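Local coordinates for protein CrmK (Actinoalloteichus sp. WH1-2216-6, PDB 5I1W) that probably oxidises small alcohol-bearing substrates as a member of the oxygen-dependent FAD-linked oxidoreductase family, with its flavin covalently attached, at residues C370-M375 and M405-D410; S344-G349 and S399-Y404; V241-N246 and E304-A309. All blocks are in the same frame, centred on the assembly; numbering follows the deposited sequence.

Contact 1 (C370-M375 and M405-D410); sequences CPSAAM and MVAWTD. With 67L (6-(hydroxymethyl)[2,2'-bipyridin]-4-ol), chain F.
A374 and M405 form a hydrogen-bonded antiparallel pair near the middle of the large antiparallel sheet, where strands 373-379 and 400-408 are neighbours. Two backbone bonds join the pair: A374 N to M405 O at 2.9 Å and M405 N to A374 O at 3.0 Å. The approach is a type I turn, C370 to A373, and within it S372 O accepts A407 N over 3.2 Å at a bent 135°.

The side chain to follow is that of M405. Its CB lies 4.5 Å from A374 O, beside the pairing bonds. CG stands anti to the backbone N (chi1 179°), which carries the chain off the strand toward the bound bipyridine 67L, also held by Y449 OH. SD passes beside the hydroxypyridine ring, displaced beyond its outline, 3.9 Å from CAH of 67L. A bend at chi3 (79°) then swings CE across to the ring hydroxyl, 3.1 Å from OAM of 67L. M405 thus lines the ligand pocket, with the FAD about 7 Å from its side chain.

On the other face of the sheet, W420 of helix 414-428 covers A373 and V406, whose CB and CG1 touch at 3.6 Å.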
ATOM      1  N   CYS A 370       6.055  -9.265 -22.330  1.00 38.65           N
ATOM      2  CA  CYS A 370       5.231  -8.966 -21.142  1.00 36.31           C
ATOM      3  C   CYS A 370       6.096  -9.113 -19.887  1.00 30.53           C
ATOM      4  O   CYS A 370       6.313 -10.209 -19.399  1.00 30.61           O
ATOM      5  CB  CYS A 370       4.009  -9.877 -21.084  1.00 38.52           C
ATOM      6  SG  CYS A 370       2.792  -9.391 -19.827  1.00 41.90           S
ATOM      7  N   PRO A 371       6.645  -8.012 -19.400  1.00 31.06           N
ATOM      8  CA  PRO A 371       7.527  -8.133 -18.243  1.00 32.23           C
ATOM      9  C   PRO A 371       6.795  -8.586 -16.969  1.00 35.69           C
ATOM     10  O   PRO A 371       7.450  -9.102 -16.051  1.00 34.07           O
ATOM     11  CB  PRO A 371       8.110  -6.721 -18.085  1.00 33.54           C
ATOM     12  CG  PRO A 371       7.956  -6.098 -19.443  1.00 34.93           C
ATOM     13  CD  PRO A 371       6.641  -6.641 -19.952  1.00 32.45           C
ATOM     14  N   SER A 372       5.459  -8.463 -16.922  1.00 35.20           N
ATOM     15  CA  SER A 372       4.721  -9.051 -15.795  1.00 38.88           C
ATOM     16  C   SER A 372       4.013 -10.351 -16.191  1.00 38.50           C
ATOM     17  O   SER A 372       2.856 -10.554 -15.853  1.00 45.78           O
ATOM     18  CB  SER A 372       3.764  -8.028 -15.222  1.00 37.13           C
ATOM     19  OG  SER A 372       3.559  -7.071 -16.225  1.00 42.02           O
ATOM     20  N   ALA A 373       4.712 -11.202 -16.944  1.00 31.98           N
ATOM     21  CA  ALA A 373       4.331 -12.585 -17.146  1.00 28.75           C
ATOM     22  C   ALA A 373       5.300 -13.469 -16.383  1.00 27.01           C
ATOM     23  O   ALA A 373       6.525 -13.301 -16.499  1.00 22.89           O
ATOM     24  CB  ALA A 373       4.365 -12.933 -18.611  1.00 31.35           C
ATOM     25  N   ALA A 374       4.765 -14.413 -15.618  1.00 23.26           N
ATOM     26  CA  ALA A 374       5.595 -15.214 -14.741  1.00 25.20           C
ATOM     27  C   ALA A 374       4.957 -16.532 -14.383  1.00 27.58           C
ATOM     28  O   ALA A 374       3.733 -16.605 -14.296  1.00 26.46           O
ATOM     29  CB  ALA A 374       5.873 -14.454 -13.480  1.00 24.29           C
ATOM     30  N   MET A 375       5.775 -17.565 -14.159  1.00 27.96           N
ATOM     31  CA  MET A 375       5.379 -18.613 -13.233  1.00 29.46           C
ATOM     32  C   MET A 375       6.262 -18.567 -12.006  1.00 30.94           C
ATOM     33  O   MET A 375       7.408 -18.153 -12.081  1.00 29.44           O
ATOM     34  CB  MET A 375       5.318 -19.981 -13.856  1.00 31.89           C
ATOM     35  CG  MET A 375       6.610 -20.546 -14.407  1.00 32.53           C
ATOM     36  SD  MET A 375       6.212 -22.091 -15.256  1.00 34.46           S
ATOM     37  CE  MET A 375       5.852 -23.147 -13.838  1.00 39.90           C
ATOM     38  N   MET A 405       0.795 -16.209 -13.958  1.00 23.93           N
ATOM     39  CA  MET A 405       0.154 -14.898 -14.083  1.00 25.88           C
ATOM     40  C   MET A 405       0.664 -14.112 -15.273  1.00 24.58           C
ATOM     41  O   MET A 405       1.853 -14.106 -15.532  1.00 23.68           O
ATOM     42  CB  MET A 405       0.321 -14.030 -12.838  1.00 29.14           C
ATOM     43  CG  MET A 405      -0.344 -12.667 -13.028  1.00 35.00           C
ATOM     44  SD  MET A 405      -0.929 -11.786 -11.575  1.00 49.62           S
ATOM     45  CE  MET A 405       0.584 -11.089 -10.922  1.00 45.06           C
ATOM     46  N   VAL A 406      -0.274 -13.462 -15.961  1.00 24.21           N
ATOM     47  CA  VAL A 406      -0.006 -12.355 -16.882  1.00 25.93           C
ATOM     48  C   VAL A 406      -0.876 -11.175 -16.478  1.00 23.77           C
ATOM     49  O   VAL A 406      -2.013 -11.331 -16.078  1.00 22.38           O
ATOM     50  CB  VAL A 406      -0.242 -12.714 -18.351  1.00 26.01           C
ATOM     51  CG1 VAL A 406       0.852 -13.617 -18.823  1.00 30.15           C
ATOM     52  CG2 VAL A 406      -1.563 -13.436 -18.558  1.00 26.92           C
ATOM     53  N   ALA A 407      -0.271 -10.008 -16.545  1.00 24.74           N
ATOM     54  CA  ALA A 407      -0.874  -8.733 -16.198  1.00 25.56           C
ATOM     55  C   ALA A 407      -0.562  -7.775 -17.312  1.00 25.18           C
ATOM     56  O   ALA A 407       0.574  -7.730 -17.786  1.00 27.73           O
ATOM     57  CB  ALA A 407      -0.298  -8.227 -14.892  1.00 23.73           C
ATOM     58  N   TRP A 408      -1.553  -7.033 -17.774  1.00 25.11           N
ATOM     59  CA  TRP A 408      -1.306  -6.051 -18.844  1.00 25.21           C
ATOM     60  C   TRP A 408      -2.320  -4.920 -18.697  1.00 28.10           C
ATOM     61  O   TRP A 408      -3.216  -5.001 -17.816  1.00 25.58           O
ATOM     62  CB  TRP A 408      -1.399  -6.728 -20.230  1.00 24.38           C
ATOM     63  CG  TRP A 408      -2.812  -7.225 -20.630  1.00 23.02           C
ATOM     64  CD1 TRP A 408      -3.702  -6.603 -21.461  1.00 23.33           C
ATOM     65  CD2 TRP A 408      -3.465  -8.402 -20.170  1.00 22.73           C
ATOM     66  NE1 TRP A 408      -4.840  -7.352 -21.584  1.00 24.47           N
ATOM     67  CE2 TRP A 408      -4.710  -8.470 -20.801  1.00 22.97           C
ATOM     68  CE3 TRP A 408      -3.082  -9.453 -19.347  1.00 22.72           C
ATOM     69  CZ2 TRP A 408      -5.595  -9.510 -20.571  1.00 24.50           C
ATOM     70  CZ3 TRP A 408      -3.950 -10.473 -19.132  1.00 22.87           C
ATOM     71  CH2 TRP A 408      -5.201 -10.494 -19.723  1.00 24.00           C
ATOM     72  N   THR A 409      -2.229  -3.899 -19.558  1.00 27.90           N
ATOM     73  CA  THR A 409      -3.130  -2.743 -19.449  1.00 30.55           C
ATOM     74  C   THR A 409      -4.013  -2.488 -20.655  1.00 33.04           C
ATOM     75  O   THR A 409      -5.082  -1.864 -20.530  1.00 32.30           O
ATOM     76  CB  THR A 409      -2.352  -1.470 -19.190  1.00 32.83           C
ATOM     77  OG1 THR A 409      -1.360  -1.346 -20.193  1.00 36.12           O
ATOM     78  CG2 THR A 409      -1.658  -1.511 -17.845  1.00 34.20           C
ATOM     79  N   ASP A 410      -3.612  -2.993 -21.818  1.00 36.44           N
ATOM     80  CA  ASP A 410      -4.360  -2.745 -23.046  1.00 37.99           C
ATOM     81  C   ASP A 410      -5.336  -3.868 -23.427  1.00 35.97           C
ATOM     82  O   ASP A 410      -4.882  -4.970 -23.727  1.00 40.62           O
ATOM     83  CB  ASP A 410      -3.331  -2.553 -24.179  1.00 42.15           C
ATOM     84  CG  ASP A 410      -3.898  -1.795 -25.390  1.00 45.47           C
ATOM     85  OD1 ASP A 410      -5.145  -1.676 -25.570  1.00 46.90           O
ATOM     86  OD2 ASP A 410      -3.060  -1.327 -26.177  1.00 48.89           O
TER
HETATM   87  CAC 67L F 602      -4.098 -11.908  -8.177  1.00 35.51           C
HETATM   88  CAB 67L F 602      -5.455 -12.106  -8.443  1.00 35.88           C
HETATM   89  CAA 67L F 602      -6.093 -13.277  -8.055  1.00 37.97           C
HETATM   90  CAF 67L F 602      -5.343 -14.267  -7.404  1.00 40.33           C
HETATM   91  NAE 67L F 602      -3.940 -14.063  -7.147  1.00 36.32           N
HETATM   92  CAD 67L F 602      -3.348 -12.901  -7.534  1.00 37.05           C
HETATM   93  CAG 67L F 602      -2.002 -12.725  -7.242  1.00 39.72           C
HETATM   94  NAL 67L F 602      -1.382 -13.679  -6.487  1.00 44.36           N
HETATM   95  CAH 67L F 602      -1.303 -11.618  -7.714  1.00 39.78           C
HETATM   96  CAI 67L F 602       0.028 -11.524  -7.386  1.00 45.95           C
HETATM   97  OAM 67L F 602       0.665 -10.450  -7.870  1.00 52.73           O
HETATM   98  CAJ 67L F 602       0.675 -12.501  -6.601  1.00 46.91           C
HETATM   99  CAK 67L F 602      -0.075 -13.600  -6.149  1.00 50.38           C
HETATM  100  CAN 67L F 602       0.487 -14.624  -5.355  1.00 55.49           C
HETATM  101  OAO 67L F 602      -0.318 -14.841  -4.174  1.00 57.65           O

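Contact 2 (S344-G349 and S399-Y404); sequences SADLRG and SLKTFY. With 67L (6-(hydroxymethyl)[2,2'-bipyridin]-4-ol), chain F.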
ATOM      1  N   SER A 344      -3.036 -21.865 -11.405  1.00 19.29           N
ATOM      2  CA  SER A 344      -2.520 -22.468 -10.217  1.00 20.05           C
ATOM      3  C   SER A 344      -2.297 -23.955 -10.442  1.00 18.92           C
ATOM      4  O   SER A 344      -3.022 -24.602 -11.224  1.00 18.73           O
ATOM      5  CB  SER A 344      -3.584 -22.235  -9.108  1.00 22.42           C
ATOM      6  OG  SER A 344      -3.426 -23.063  -7.983  1.00 23.14           O
ATOM      7  N   ALA A 345      -1.299 -24.502  -9.773  1.00 18.30           N
ATOM      8  CA  ALA A 345      -1.042 -25.942  -9.780  1.00 21.22           C
ATOM      9  C   ALA A 345      -0.168 -26.281  -8.580  1.00 25.14           C
ATOM     10  O   ALA A 345       0.858 -25.612  -8.326  1.00 28.44           O
ATOM     11  CB  ALA A 345      -0.327 -26.365 -11.063  1.00 21.02           C
ATOM     12  N   ASP A 346      -0.560 -27.279  -7.818  1.00 25.39           N
ATOM     13  CA  ASP A 346       0.190 -27.663  -6.651  1.00 26.44           C
ATOM     14  C   ASP A 346       0.953 -28.938  -6.899  1.00 25.63           C
ATOM     15  O   ASP A 346       0.490 -29.781  -7.652  1.00 22.61           O
ATOM     16  CB  ASP A 346      -0.750 -27.836  -5.493  1.00 29.46           C
ATOM     17  CG  ASP A 346      -1.381 -26.520  -5.081  1.00 41.27           C
ATOM     18  OD1 ASP A 346      -0.916 -25.453  -5.608  1.00 52.04           O
ATOM     19  OD2 ASP A 346      -2.349 -26.525  -4.255  1.00 48.70           O
ATOM     20  N   LEU A 347       2.107 -29.077  -6.240  1.00 24.46           N
ATOM     21  CA  LEU A 347       2.991 -30.221  -6.461  1.00 26.08           C
ATOM     22  C   LEU A 347       3.312 -30.983  -5.180  1.00 25.96           C
ATOM     23  O   LEU A 347       3.479 -30.400  -4.144  1.00 23.34           O
ATOM     24  CB  LEU A 347       4.293 -29.746  -7.079  1.00 26.92           C
ATOM     25  CG  LEU A 347       4.268 -29.177  -8.505  1.00 27.11           C
ATOM     26  CD1 LEU A 347       5.618 -28.596  -8.866  1.00 26.99           C
ATOM     27  CD2 LEU A 347       3.955 -30.257  -9.491  1.00 28.64           C
ATOM     28  N   ARG A 348       3.406 -32.301  -5.283  1.00 29.77           N
ATOM     29  CA  ARG A 348       4.023 -33.111  -4.237  1.00 30.58           C
ATOM     30  C   ARG A 348       5.243 -33.838  -4.800  1.00 29.24           C
ATOM     31  O   ARG A 348       5.855 -34.642  -4.101  1.00 26.67           O
ATOM     32  CB  ARG A 348       3.035 -34.109  -3.647  1.00 33.06           C
ATOM     33  CG  ARG A 348       2.236 -34.922  -4.669  1.00 38.42           C
ATOM     34  CD  ARG A 348       1.360 -36.005  -4.000  1.00 43.98           C
ATOM     35  NE  ARG A 348       2.192 -37.174  -3.734  1.00 53.08           N
ATOM     36  CZ  ARG A 348       2.877 -37.416  -2.608  1.00 64.59           C
ATOM     37  NH1 ARG A 348       2.803 -36.593  -1.550  1.00 70.24           N
ATOM     38  NH2 ARG A 348       3.637 -38.511  -2.525  1.00 59.07           N
ATOM     39  N   GLY A 349       5.582 -33.539  -6.058  1.00 28.67           N
ATOM     40  CA  GLY A 349       6.706 -34.141  -6.771  1.00 28.73           C
ATOM     41  C   GLY A 349       7.341 -33.170  -7.760  1.00 30.80           C
ATOM     42  O   GLY A 349       6.770 -32.157  -8.102  1.00 30.89           O
ATOM     43  N   SER A 399       3.607 -30.024  -1.289  1.00 32.30           N
ATOM     44  CA  SER A 399       4.847 -29.533  -0.706  1.00 32.01           C
ATOM     45  C   SER A 399       5.195 -28.183  -1.296  1.00 28.38           C
ATOM     46  O   SER A 399       6.065 -27.472  -0.803  1.00 31.08           O
ATOM     47  CB  SER A 399       6.024 -30.442  -1.049  1.00 34.33           C
ATOM     48  OG  SER A 399       5.734 -31.820  -0.900  1.00 40.42           O
ATOM     49  N   LEU A 400       4.512 -27.819  -2.360  1.00 28.03           N
ATOM     50  CA  LEU A 400       4.915 -26.688  -3.146  1.00 25.24           C
ATOM     51  C   LEU A 400       3.703 -26.255  -3.974  1.00 22.47           C
ATOM     52  O   LEU A 400       2.984 -27.078  -4.494  1.00 19.81           O
ATOM     53  CB  LEU A 400       6.081 -27.206  -3.964  1.00 29.66           C
ATOM     54  CG  LEU A 400       6.985 -26.464  -4.872  1.00 32.85           C
ATOM     55  CD1 LEU A 400       6.047 -25.630  -5.719  1.00 36.41           C
ATOM     56  CD2 LEU A 400       8.080 -25.676  -4.163  1.00 29.82           C
ATOM     57  N   LYS A 401       3.467 -24.952  -4.059  1.00 21.43           N
ATOM     58  CA  LYS A 401       2.480 -24.384  -4.924  1.00 22.60           C
ATOM     59  C   LYS A 401       3.138 -23.724  -6.109  1.00 22.49           C
ATOM     60  O   LYS A 401       4.269 -23.290  -6.015  1.00 22.51           O
ATOM     61  CB  LYS A 401       1.705 -23.346  -4.131  1.00 26.17           C
ATOM     62  CG  LYS A 401       1.046 -23.983  -2.914  1.00 32.52           C
ATOM     63  CD  LYS A 401       0.293 -22.985  -2.046  1.00 40.62           C
ATOM     64  CE  LYS A 401      -1.071 -23.523  -1.620  1.00 43.10           C
ATOM     65  NZ  LYS A 401      -1.947 -23.622  -2.811  1.00 45.93           N
ATOM     66  N   THR A 402       2.464 -23.689  -7.243  1.00 22.11           N
ATOM     67  CA  THR A 402       2.927 -22.906  -8.374  1.00 23.68           C
ATOM     68  C   THR A 402       1.777 -22.051  -8.869  1.00 23.28           C
ATOM     69  O   THR A 402       0.616 -22.435  -8.812  1.00 22.15           O
ATOM     70  CB  THR A 402       3.471 -23.722  -9.581  1.00 28.50           C
ATOM     71  OG1 THR A 402       2.383 -24.284 -10.356  1.00 30.17           O
ATOM     72  CG2 THR A 402       4.421 -24.823  -9.143  1.00 29.86           C
ATOM     73  N   PHE A 403       2.147 -20.904  -9.380  1.00 21.95           N
ATOM     74  CA  PHE A 403       1.247 -19.835  -9.681  1.00 24.47           C
ATOM     75  C   PHE A 403       1.672 -19.287 -11.058  1.00 22.33           C
ATOM     76  O   PHE A 403       2.863 -19.219 -11.394  1.00 22.82           O
ATOM     77  CB  PHE A 403       1.375 -18.828  -8.562  1.00 26.17           C
ATOM     78  CG  PHE A 403       0.630 -17.575  -8.779  1.00 30.29           C
ATOM     79  CD1 PHE A 403      -0.745 -17.537  -8.612  1.00 34.84           C
ATOM     80  CD2 PHE A 403       1.305 -16.403  -9.074  1.00 31.09           C
ATOM     81  CE1 PHE A 403      -1.437 -16.340  -8.788  1.00 36.53           C
ATOM     82  CE2 PHE A 403       0.628 -15.216  -9.261  1.00 31.94           C
ATOM     83  CZ  PHE A 403      -0.733 -15.178  -9.105  1.00 34.08           C
ATOM     84  N   TYR A 404       0.699 -19.029 -11.911  1.00 21.65           N
ATOM     85  CA  TYR A 404       0.991 -18.481 -13.248  1.00 19.74           C
ATOM     86  C   TYR A 404       0.205 -17.209 -13.330  1.00 20.76           C
ATOM     87  O   TYR A 404      -0.924 -17.118 -12.777  1.00 20.36           O
ATOM     88  CB  TYR A 404       0.515 -19.377 -14.317  1.00 19.62           C
ATOM     89  CG  TYR A 404       1.116 -20.738 -14.356  1.00 20.47           C
ATOM     90  CD1 TYR A 404       0.887 -21.681 -13.343  1.00 19.05           C
ATOM     91  CD2 TYR A 404       1.897 -21.107 -15.449  1.00 21.56           C
ATOM     92  CE1 TYR A 404       1.439 -22.937 -13.411  1.00 19.82           C
ATOM     93  CE2 TYR A 404       2.432 -22.358 -15.514  1.00 22.43           C
ATOM     94  CZ  TYR A 404       2.214 -23.251 -14.507  1.00 21.58           C
ATOM     95  OH  TYR A 404       2.803 -24.455 -14.635  1.00 24.86           O
TER
HETATM   96  CAC 67L F 602      -4.098 -11.908  -8.177  1.00 35.51           C
HETATM   97  CAB 67L F 602      -5.455 -12.106  -8.443  1.00 35.88           C
HETATM   98  CAA 67L F 602      -6.093 -13.277  -8.055  1.00 37.97           C
HETATM   99  CAF 67L F 602      -5.343 -14.267  -7.404  1.00 40.33           C
HETATM  100  NAE 67L F 602      -3.940 -14.063  -7.147  1.00 36.32           N
HETATM  101  CAD 67L F 602      -3.348 -12.901  -7.534  1.00 37.05           C
HETATM  102  CAG 67L F 602      -2.002 -12.725  -7.242  1.00 39.72           C
HETATM  103  NAL 67L F 602      -1.382 -13.679  -6.487  1.00 44.36           N
HETATM  104  CAH 67L F 602      -1.303 -11.618  -7.714  1.00 39.78           C
HETATM  105  CAI 67L F 602       0.028 -11.524  -7.386  1.00 45.95           C
HETATM  106  OAM 67L F 602       0.665 -10.450  -7.870  1.00 52.73           O
HETATM  107  CAJ 67L F 602       0.675 -12.501  -6.601  1.00 46.91           C
HETATM  108  CAK 67L F 602      -0.075 -13.600  -6.149  1.00 50.38           C
HETATM  109  CAN 67L F 602       0.487 -14.624  -5.355  1.00 55.49           C
HETATM  110  OAO 67L F 602      -0.318 -14.841  -4.174  1.00 57.65           O
HETATM  111  O   HOH W   1      -1.286 -22.936  -6.617  1.00 38.52           O
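D346 and K401 sit opposite one another on antiparallel strands, and their side chains run side by side in the same direction. K401 NZ comes to D346 OD2 at 3.3 Å on its syn side, about 30° out of the carboxylate plane, in a salt bridge with a weaker second leg to OD1. The ammonium also makes cation-pi contacts with Y138, Y380 and Y446, so this buried charge is wrapped by aromatic rings, two of them from FAD-binding residues. D346 OD1 accepts a hydrogen bond from a water that also donates to T402 O and accepts from S344 OG; that hydroxyl is itself gripped by Y446 N.

F403 points off the same face of the sheet. With CG anti to the backbone N (chi1 173°), its ring reaches the bound bipyridine 67L and sets CZ above the hydroxypyridine nitrogen, 3.1 Å from NAL of 67L, while CAN of the ligand lies over the phenyl face near its rim.

The opposite face belongs to A345, L347, L400 and T402. T402 turns OG1 back onto A345 O, 2.9 Å away, so that this carbonyl accepts both the hydroxyl and T402 N. L347 crosses T402 obliquely, CD1 to CG2 at 4.0 Å.

Further along, L347 N meets L400 O over 2.8 Å in a nearly straight bond (174°). L347 O then takes S399 N at 2.9 Å and, weakly, L400 N. Two residues facing one make this a classic beta bulge, at the end of an antiparallel pair whose other end forms a wall of the ligand pocket.

Contact 3 (V241-N246 and E304-A309); sequences VRLVSN and EGVAVA
N246 ND2 donates to E304 O at 2.9 Å and 157°, in the carbonyl plane and on a lone pair. The same nitrogen bonds L302 O, so one amide holds two carbonyls where helix 291-303 gives way to its loop. The other end of that amide is fixed from within the helix: R242 NE, one turn back, donates to N246 OD1 at 2.9 Å, with the oxygen in the guanidinium plane. Were N246 an alanine, E304 O and L302 O would probably lose this donor and R242 NE its acceptor, leaving the guanidinium freer to turn.

Over one face of the R242 guanidinium, E304 O lies 3.0 Å above the plane, toward the rim, at too poor an angle for a hydrogen bond, and G305 CA covers the same face. A water links R242 NH1 to G305 O.

Apolar packing is left to V306, whose CG2 wedges against R242 CG at 3.8 Å and L243 CB at 4.3 Å.

In the fold, this flank of helix 237-253 receives the loop between helix 291-303 and strand 311-318. D239 anchors the loop further on at V308 N, while V241, V244 and S245 pack against L356 of helix 353-364.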
ATOM      1  N   VAL A 241      16.654 -25.192 -16.633  1.00 25.28           N
ATOM      2  CA  VAL A 241      16.279 -26.541 -16.182  1.00 24.77           C
ATOM      3  C   VAL A 241      17.008 -26.953 -14.914  1.00 27.38           C
ATOM      4  O   VAL A 241      16.419 -27.495 -13.969  1.00 28.13           O
ATOM      5  CB  VAL A 241      16.519 -27.574 -17.314  1.00 25.35           C
ATOM      6  CG1 VAL A 241      16.400 -29.020 -16.819  1.00 24.87           C
ATOM      7  CG2 VAL A 241      15.534 -27.338 -18.473  1.00 25.40           C
ATOM      8  N   ARG A 242      18.310 -26.725 -14.886  1.00 27.40           N
ATOM      9  CA  ARG A 242      19.098 -27.140 -13.750  1.00 25.96           C
ATOM     10  C   ARG A 242      18.790 -26.340 -12.484  1.00 24.76           C
ATOM     11  O   ARG A 242      18.675 -26.892 -11.384  1.00 23.37           O
ATOM     12  CB  ARG A 242      20.574 -27.109 -14.045  1.00 26.42           C
ATOM     13  CG  ARG A 242      21.389 -27.527 -12.838  1.00 29.50           C
ATOM     14  CD  ARG A 242      21.052 -28.943 -12.367  1.00 29.93           C
ATOM     15  NE  ARG A 242      21.886 -29.360 -11.238  1.00 32.22           N
ATOM     16  CZ  ARG A 242      23.096 -29.938 -11.327  1.00 36.33           C
ATOM     17  NH1 ARG A 242      23.688 -30.202 -12.492  1.00 32.17           N
ATOM     18  NH2 ARG A 242      23.721 -30.278 -10.217  1.00 37.68           N
ATOM     19  N   LEU A 243      18.638 -25.038 -12.647  1.00 23.47           N
ATOM     20  CA  LEU A 243      18.323 -24.171 -11.540  1.00 25.18           C
ATOM     21  C   LEU A 243      16.960 -24.518 -10.925  1.00 24.65           C
ATOM     22  O   LEU A 243      16.867 -24.699  -9.740  1.00 23.02           O
ATOM     23  CB  LEU A 243      18.282 -22.739 -12.028  1.00 27.08           C
ATOM     24  CG  LEU A 243      17.896 -21.782 -10.925  1.00 29.63           C
ATOM     25  CD1 LEU A 243      19.082 -21.597  -9.967  1.00 32.54           C
ATOM     26  CD2 LEU A 243      17.502 -20.486 -11.600  1.00 31.25           C
ATOM     27  N   VAL A 244      15.913 -24.638 -11.744  1.00 24.64           N
ATOM     28  CA  VAL A 244      14.590 -24.940 -11.192  1.00 25.01           C
ATOM     29  C   VAL A 244      14.586 -26.350 -10.596  1.00 24.71           C
ATOM     30  O   VAL A 244      14.003 -26.600  -9.521  1.00 23.31           O
ATOM     31  CB  VAL A 244      13.489 -24.728 -12.239  1.00 25.89           C
ATOM     32  CG1 VAL A 244      12.129 -25.155 -11.702  1.00 25.72           C
ATOM     33  CG2 VAL A 244      13.449 -23.266 -12.630  1.00 25.69           C
ATOM     34  N   SER A 245      15.306 -27.266 -11.225  1.00 24.31           N
ATOM     35  CA  SER A 245      15.424 -28.613 -10.647  1.00 24.25           C
ATOM     36  C   SER A 245      16.062 -28.605  -9.313  1.00 25.83           C
ATOM     37  O   SER A 245      15.645 -29.363  -8.465  1.00 27.20           O
ATOM     38  CB  SER A 245      16.263 -29.525 -11.508  1.00 25.36           C
ATOM     39  OG  SER A 245      15.583 -29.782 -12.697  1.00 26.90           O
ATOM     40  N   ASN A 246      17.136 -27.815  -9.141  1.00 27.42           N
ATOM     41  CA  ASN A 246      17.785 -27.729  -7.851  1.00 25.77           C
ATOM     42  C   ASN A 246      16.825 -27.126  -6.796  1.00 27.10           C
ATOM     43  O   ASN A 246      16.810 -27.531  -5.652  1.00 24.66           O
ATOM     44  CB  ASN A 246      18.997 -26.803  -7.907  1.00 27.35           C
ATOM     45  CG  ASN A 246      20.180 -27.386  -8.700  1.00 27.11           C
ATOM     46  OD1 ASN A 246      20.189 -28.545  -9.066  1.00 26.54           O
ATOM     47  ND2 ASN A 246      21.145 -26.547  -8.995  1.00 24.59           N
ATOM     48  N   GLU A 304      24.548 -25.067  -7.904  1.00 40.77           N
ATOM     49  CA  GLU A 304      25.298 -26.242  -8.390  1.00 41.08           C
ATOM     50  C   GLU A 304      24.971 -26.653  -9.817  1.00 39.48           C
ATOM     51  O   GLU A 304      23.804 -26.952 -10.144  1.00 37.48           O
ATOM     52  CB  GLU A 304      25.068 -27.470  -7.494  1.00 50.65           C
ATOM     53  CG  GLU A 304      25.666 -27.351  -6.090  1.00 62.24           C
ATOM     54  CD  GLU A 304      25.417 -28.576  -5.195  1.00 72.86           C
ATOM     55  OE1 GLU A 304      25.657 -28.492  -3.956  1.00 77.20           O
ATOM     56  OE2 GLU A 304      24.981 -29.628  -5.715  1.00 80.44           O
ATOM     57  N   GLY A 305      26.004 -26.725 -10.673  1.00 33.79           N
ATOM     58  CA  GLY A 305      25.816 -27.133 -12.060  1.00 30.03           C
ATOM     59  C   GLY A 305      25.140 -26.068 -12.931  1.00 31.32           C
ATOM     60  O   GLY A 305      24.680 -26.386 -14.033  1.00 32.13           O
ATOM     61  N   VAL A 306      25.046 -24.826 -12.428  1.00 31.09           N
ATOM     62  CA  VAL A 306      24.422 -23.715 -13.151  1.00 31.62           C
ATOM     63  C   VAL A 306      25.482 -22.662 -13.473  1.00 33.67           C
ATOM     64  O   VAL A 306      26.071 -22.083 -12.568  1.00 32.35           O
ATOM     65  CB  VAL A 306      23.355 -23.003 -12.311  1.00 31.17           C
ATOM     66  CG1 VAL A 306      22.655 -21.914 -13.115  1.00 33.24           C
ATOM     67  CG2 VAL A 306      22.342 -23.971 -11.750  1.00 32.70           C
ATOM     68  N   ALA A 307      25.673 -22.369 -14.756  1.00 35.16           N
ATOM     69  CA  ALA A 307      26.655 -21.334 -15.194  1.00 35.52           C
ATOM     70  C   ALA A 307      26.370 -19.871 -14.816  1.00 34.56           C
ATOM     71  O   ALA A 307      27.288 -19.164 -14.460  1.00 39.74           O
ATOM     72  CB  ALA A 307      26.861 -21.430 -16.700  1.00 35.90           C
ATOM     73  N   VAL A 308      25.131 -19.386 -14.916  1.00 35.58           N
ATOM     74  CA  VAL A 308      24.829 -17.964 -14.555  1.00 34.62           C
ATOM     75  C   VAL A 308      25.021 -17.738 -13.066  1.00 34.92           C
ATOM     76  O   VAL A 308      24.518 -18.516 -12.257  1.00 35.60           O
ATOM     77  CB  VAL A 308      23.359 -17.565 -14.820  1.00 39.42           C
ATOM     78  CG1 VAL A 308      23.188 -16.045 -14.726  1.00 38.52           C
ATOM     79  CG2 VAL A 308      22.849 -18.112 -16.149  1.00 41.56           C
ATOM     80  N   ALA A 309      25.724 -16.674 -12.704  1.00 34.81           N
ATOM     81  CA  ALA A 309      25.987 -16.351 -11.319  1.00 33.31           C
ATOM     82  C   ALA A 309      24.947 -15.332 -10.939  1.00 33.57           C
ATOM     83  O   ALA A 309      24.753 -14.370 -11.670  1.00 31.28           O
ATOM     84  CB  ALA A 309      27.370 -15.745 -11.147  1.00 32.50           C
TER
HETATM   85  O   HOH W   2      23.342 -29.042 -14.734  1.00 46.46           O

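How the contacts relate
From the N terminus, contact 3 comes first: helix segment 241-246 meets 304-309, closing a loop of 57 residues that includes strands 265-271 and 277-285 and helix 291-303. It is complete before the other two open. Segment 344-349 then starts contact 2 and 370-375 starts contact 1; strand 400-408 closes both in turn, 399-404 for contact 2 and 405-410 for contact 1, so the two loops cross. This strand thereby joins 339-347 to 373-379, and both contacts reach 67L. They touch directly where M375 CE lies 3.4 Å from Y404 OH. Contact 3 ties helix 237-253 to the loop that leads from helix 291-303 into strand 311-318, its centre about 20 Å from that of contact 2.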